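Local coordinates for MsStt7d protein (Micromonas, PDB 4IX3) that probably phosphorylates proteins with ATP, binds magnesium, and is the catalytic domain of a homolog of the state transition kinase Stt7, at residues G254-M257 with L258-V262; A269-E272 with R273-D277; G209-P213 with R214-A218. All coordinates share one frame; numbering follows the deposited sequence.

All three contacts lie in the C-terminal lobe of the kinase domain. Contacts 1 and 2 belong to successive helices, 246-261 and 268-280, with centres about 12 Å apart. They meet where Leu258 CD1 packs on Phe274 CE1 at 3.5 Å. Contact 3 is a loop that leans on both. Tyr215 CD1 lies 3.5 Å from Cys255 CB of contact 1, and Tyr215 CE1 lies 3.9 Å from Leu271 CD2 of contact 2. Contact 3 is also nearest the active site. The side chain of Asp212 is about 7 Å from a bound magnesium ion, whereas that of Val256 in contact 1 is about 13 Å away.

Contact 1: G254-M257 with L258-V262; sequences GCVM and LQLAV
Val256 and Leu260 meet one turn apart on helix 246-261, through both backbone and side chains. The backbone part is a run of i to i+4 hydrogen bonds. Leu260 N donates to Val256 O at 2.9 Å, and the bond is nearly straight (168°). Leu258 N reaches Gly254 O at 2.9 Å, and Ala261 N reaches Met257 O at 2.8 Å. Gln259 N completes the series on Cys255 O at 3.1 Å.

The apolar part is smaller. Val256 CG1 sits 3.8 Å from Leu260 CD1, and the two side chains run alongside each other. Val256 CG1 is anti to the backbone N (chi1 171°), which turns this branch along the helix toward Leu260. Leu260 also packs on Thr145 and Ala148 of helix 141-161, and Met257 on Met149. Replacing Leu260 by an alanine would probably strip Val256 CG1 of its neighbour and open a gap against helix 141-161.

The helix's place in the fold is consistent with the F helix of the kinase C-terminal lobe. The contact is buried. The four carbonyls of 254-257 are satisfied by the i to i+4 bonds, and Arg266 takes those of Gln259 and Leu260. This leaves Met257 and Leu260 to join the helix to helix 141-161 by apolar packing.

Contact 2: A269-E272 with R273-D277; sequences AGLE and RFLAD
Leu271 overlaps Leu275 one turn further along the helix. Leu271 CG is 3.9 Å from Leu275 CD1, and the side chains meet at a slant. Leu271 CD1 also touches Leu275 CG, at 4.1 Å. The two start in different directions. Leu271 CG is anti to the backbone N (chi1 179°), while Leu275 CG lies beside its own backbone N (chi1 -72°), and this turns its CD1 back to Leu271. On its other branch, Leu275 CD2 comes in at the edge of the Phe274 ring, in its plane, 3.9 Å from Phe274 CD1.

Helix 268-280 is consistent with the G helix of the kinase C-terminal lobe. It packs on helix 246-261, with Leu271 on Gln259 and Leu275 on Cys255. Its backbone is regular here. Phe274 N donates to Gly270 O at 3.0 Å in an almost straight bond (174°). Leu275 N reaches Leu271 O at 2.9 Å. Arg273 N and Ala276 N bond likewise to Ala269 O and Glu272 O.

The inner side carries Phe274, whose ring meets that of Phe288. On another side the Arg273 chain bends at chi3, and it makes a cation-pi contact with Tyr296. One turn after Arg273, Asp277 OD2 hydrogen-bonds the hydroxyl of the same Tyr296.

Contact 3: G209-P213 with R214-A218; sequences GPADP and RYAKA
Asp212 and Arg214 form the tight part of this contact. The guanidinium grips the carboxylate side-on with two nitrogens. Arg214 NH2 bonds to Asp212 OD2 at 2.7 Å, and Arg214 NE bonds to Asp212 OD1 at 3.1 Å. Both bonds use syn lone pairs, and the two planar groups are only 14° apart. Asp212 OD1 also takes Arg214 N at 3.0 Å, on its anti side. Two donors of one arginine thus hold this oxygen and limit rotation of the carboxylate. Asp212 CG is anti to the backbone N (chi1 -173°), which carries the carboxylate forward to Arg214.

Tyr215 closes in from the side. Its CE2 lies 3.7 Å above one face of the Arg214 guanidinium, toward the rim, and its ring edge faces the carboxylate. Tyr215 N donates to Asp212 O at 3.0 Å from well above the carbonyl plane. The Tyr215 hydroxyl reaches the side-chain amide of Gln259.

The loop lies between the magnesium-binding Asp188 and helix 246-261, which is consistent with the P+1 part of the kinase activation segment. Asp212 OD2 is shared by Arg214 NH2 and Lys170 NZ, which forms a second salt bridge. The Asp212 side chain is about 4 Å from that of the magnesium-binding Asp168. Arg214 NH1 forms a salt bridge with Asp268.

The other side is looser. Ala211 CB and Ala216 CB meet only at 4.0 Å, methyl to methyl. Pro213 is partly exposed and packs on Val56 of the second subunit.

Contact 1: G254-M257 with L258-V262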
# COMPACT_ATOMS: atom_id res chain seq x y z
N GLY B 254 4.48 11.25 21.16
CA GLY B 254 3.44 11.46 22.20
C GLY B 254 2.32 10.43 22.14
O GLY B 254 1.92 9.90 23.17
N CYS B 255 1.94 10.03 20.92
CA CYS B 255 1.00 8.93 20.78
C CYS B 255 1.52 7.63 21.33
O CYS B 255 0.80 6.91 21.99
CB CYS B 255 0.60 8.76 19.31
SG CYS B 255 -0.34 10.13 18.58
N VAL B 256 2.80 7.31 21.02
CA VAL B 256 3.39 6.09 21.58
C VAL B 256 3.32 6.19 23.11
O VAL B 256 2.98 5.20 23.75
CB VAL B 256 4.87 5.97 21.14
CG1 VAL B 256 5.59 4.84 21.87
CG2 VAL B 256 4.94 5.72 19.62
N MET B 257 3.71 7.33 23.67
CA MET B 257 3.70 7.48 25.12
C MET B 257 2.31 7.25 25.73
O MET B 257 2.19 6.54 26.75
CB MET B 257 4.16 8.86 25.49
CG MET B 257 4.16 9.07 27.01
SD MET B 257 5.22 10.42 27.47
CE MET B 257 4.84 10.51 29.24
N LEU B 258 1.26 7.82 25.11
CA LEU B 258 -0.10 7.58 25.60
C LEU B 258 -0.40 6.10 25.65
O LEU B 258 -1.02 5.61 26.59
CB LEU B 258 -1.12 8.27 24.71
CG LEU B 258 -1.14 9.81 24.82
CD1 LEU B 258 -1.82 10.48 23.65
CD2 LEU B 258 -1.82 10.26 26.13
N GLN B 259 -0.08 5.37 24.57
CA GLN B 259 -0.40 3.96 24.56
C GLN B 259 0.40 3.14 25.56
O GLN B 259 -0.12 2.21 26.14
CB GLN B 259 -0.23 3.45 23.13
CG GLN B 259 -1.15 4.15 22.15
CD GLN B 259 -1.41 3.38 20.88
OE1 GLN B 259 -2.55 2.94 20.59
NE2 GLN B 259 -0.39 3.31 20.08
N LEU B 260 1.70 3.45 25.68
CA LEU B 260 2.48 2.72 26.68
C LEU B 260 1.95 3.01 28.09
O LEU B 260 1.93 2.12 28.92
CB LEU B 260 3.96 3.12 26.58
CG LEU B 260 4.58 2.71 25.24
CD1 LEU B 260 6.00 3.22 25.26
CD2 LEU B 260 4.49 1.20 25.10
N ALA B 261 1.61 4.28 28.35
CA ALA B 261 1.24 4.72 29.69
C ALA B 261 -0.14 4.25 30.15
O ALA B 261 -0.34 4.09 31.36
CB ALA B 261 1.33 6.24 29.76
N VAL B 262 -1.08 4.06 29.22
CA VAL B 262 -2.51 3.83 29.59
C VAL B 262 -3.02 2.60 28.84
O VAL B 262 -3.15 2.67 27.59
CB VAL B 262 -3.40 5.03 29.27
CG1 VAL B 262 -4.82 4.82 29.78
CG2 VAL B 262 -2.80 6.32 29.84

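Contact 2: A269-E272 with R273-D277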
# COMPACT_ATOMS: atom_id res chain seq x y z
N ALA B 269 -9.10 2.01 18.78
CA ALA B 269 -10.29 2.74 19.18
C ALA B 269 -10.05 3.59 20.43
O ALA B 269 -10.55 4.72 20.51
CB ALA B 269 -11.45 1.77 19.40
N GLY B 270 -9.27 3.09 21.38
CA GLY B 270 -9.00 3.83 22.62
C GLY B 270 -8.19 5.09 22.32
O GLY B 270 -8.52 6.19 22.73
N LEU B 271 -7.10 4.95 21.55
CA LEU B 271 -6.31 6.14 21.21
C LEU B 271 -7.12 7.12 20.39
O LEU B 271 -7.05 8.33 20.60
CB LEU B 271 -5.04 5.71 20.44
CG LEU B 271 -4.12 6.84 20.01
CD1 LEU B 271 -3.57 7.55 21.22
CD2 LEU B 271 -3.00 6.32 19.11
N GLU B 272 -7.91 6.58 19.44
CA GLU B 272 -8.77 7.45 18.62
C GLU B 272 -9.76 8.25 19.48
O GLU B 272 -9.91 9.46 19.29
CB GLU B 272 -9.53 6.63 17.57
CG GLU B 272 -10.40 7.47 16.63
CD GLU B 272 -11.10 6.66 15.55
OE1 GLU B 272 -11.19 5.42 15.70
OE2 GLU B 272 -11.59 7.28 14.58
N ARG B 273 -10.38 7.60 20.47
CA ARG B 273 -11.34 8.29 21.35
C ARG B 273 -10.60 9.38 22.13
O ARG B 273 -11.06 10.53 22.25
CB ARG B 273 -11.97 7.34 22.36
CG ARG B 273 -12.92 8.07 23.31
CD ARG B 273 -14.01 7.16 23.80
NE ARG B 273 -13.55 6.29 24.87
CZ ARG B 273 -13.80 6.48 26.17
NH1 ARG B 273 -14.37 7.59 26.61
NH2 ARG B 273 -13.42 5.53 27.02
N PHE B 274 -9.45 9.04 22.72
CA PHE B 274 -8.68 10.03 23.46
C PHE B 274 -8.32 11.22 22.59
O PHE B 274 -8.51 12.37 23.00
CB PHE B 274 -7.40 9.43 24.07
CG PHE B 274 -6.51 10.47 24.71
CD1 PHE B 274 -5.61 11.19 23.94
CD2 PHE B 274 -6.73 10.86 26.02
CE1 PHE B 274 -4.80 12.17 24.50
CE2 PHE B 274 -5.93 11.85 26.57
CZ PHE B 274 -5.04 12.56 25.81
N LEU B 275 -7.80 10.98 21.39
CA LEU B 275 -7.33 12.10 20.57
C LEU B 275 -8.48 13.00 20.11
O LEU B 275 -8.29 14.21 19.96
CB LEU B 275 -6.51 11.62 19.37
CG LEU B 275 -5.13 11.08 19.77
CD1 LEU B 275 -4.47 10.47 18.55
CD2 LEU B 275 -4.24 12.15 20.39
N ALA B 276 -9.66 12.44 19.89
CA ALA B 276 -10.83 13.23 19.51
C ALA B 276 -11.19 14.16 20.67
O ALA B 276 -11.53 15.33 20.46
CB ALA B 276 -11.97 12.30 19.19
N ASP B 277 -11.16 13.62 21.89
CA ASP B 277 -11.50 14.44 23.06
C ASP B 277 -10.42 15.50 23.28
O ASP B 277 -10.73 16.63 23.63
CB ASP B 277 -11.61 13.56 24.31
CG ASP B 277 -13.00 12.94 24.47
OD1 ASP B 277 -13.99 13.49 23.92
OD2 ASP B 277 -13.10 11.90 25.14

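Contact 3: G209-P213 with R214-A218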
# COMPACT_ATOMS: atom_id res chain seq x y z
N GLY B 209 2.13 14.08 2.79
CA GLY B 209 2.78 12.82 2.30
C GLY B 209 1.97 11.68 2.88
O GLY B 209 0.92 11.96 3.49
N PRO B 210 2.52 10.43 2.87
CA PRO B 210 1.80 9.28 3.44
C PRO B 210 1.92 9.57 4.94
O PRO B 210 2.79 10.31 5.39
CB PRO B 210 2.65 8.07 3.00
CG PRO B 210 4.02 8.66 2.91
CD PRO B 210 3.91 10.10 2.50
N ALA B 211 0.93 9.15 5.70
CA ALA B 211 0.99 9.39 7.12
C ALA B 211 0.03 8.33 7.59
O ALA B 211 -1.02 8.10 6.97
CB ALA B 211 0.49 10.81 7.49
N ASP B 212 0.36 7.73 8.72
CA ASP B 212 -0.59 6.87 9.37
C ASP B 212 -1.51 7.82 10.15
O ASP B 212 -1.04 8.54 11.02
CB ASP B 212 0.17 5.96 10.32
CG ASP B 212 -0.71 4.91 10.93
OD1 ASP B 212 -1.86 5.27 11.29
OD2 ASP B 212 -0.25 3.76 11.19
N PRO B 213 -2.82 7.87 9.82
CA PRO B 213 -3.69 8.85 10.46
C PRO B 213 -3.80 8.67 11.97
O PRO B 213 -4.12 9.61 12.71
CB PRO B 213 -5.04 8.66 9.77
CG PRO B 213 -4.95 7.34 9.11
CD PRO B 213 -3.51 7.01 8.84
N ARG B 214 -3.53 7.47 12.47
CA ARG B 214 -3.62 7.23 13.90
C ARG B 214 -2.51 7.95 14.68
O ARG B 214 -2.69 8.21 15.89
CB ARG B 214 -3.53 5.73 14.17
CG ARG B 214 -4.65 4.91 13.53
CD ARG B 214 -4.43 3.42 13.73
NE ARG B 214 -3.23 3.05 12.98
CZ ARG B 214 -2.61 1.89 13.09
NH1 ARG B 214 -3.11 0.95 13.87
NH2 ARG B 214 -1.46 1.70 12.42
N TYR B 215 -1.39 8.22 14.02
CA TYR B 215 -0.18 8.73 14.65
C TYR B 215 0.26 10.04 14.06
O TYR B 215 1.37 10.50 14.30
CB TYR B 215 0.94 7.69 14.55
CG TYR B 215 0.57 6.42 15.30
CD1 TYR B 215 0.73 6.36 16.71
CD2 TYR B 215 -0.04 5.32 14.67
CE1 TYR B 215 0.37 5.25 17.41
CE2 TYR B 215 -0.42 4.21 15.38
CZ TYR B 215 -0.22 4.16 16.77
OH TYR B 215 -0.64 3.06 17.48
N ALA B 216 -0.66 10.73 13.37
CA ALA B 216 -0.38 12.05 12.82
C ALA B 216 -1.59 12.94 13.13
O ALA B 216 -2.75 12.50 13.00
CB ALA B 216 -0.18 11.94 11.29
N LYS B 217 -1.31 14.13 13.67
CA LYS B 217 -2.35 15.13 13.92
C LYS B 217 -3.16 15.34 12.63
O LYS B 217 -2.57 15.44 11.53
CB LYS B 217 -1.70 16.44 14.42
CG LYS B 217 -2.67 17.58 14.70
CD LYS B 217 -2.01 18.70 15.50
CE LYS B 217 -3.01 19.81 15.75
NZ LYS B 217 -2.86 20.78 14.62
N ALA B 218 -4.48 15.40 12.73
CA ALA B 218 -5.32 15.26 11.54
C ALA B 218 -5.07 16.37 10.51
O ALA B 218 -5.23 16.16 9.31
CB ALA B 218 -6.79 15.21 11.90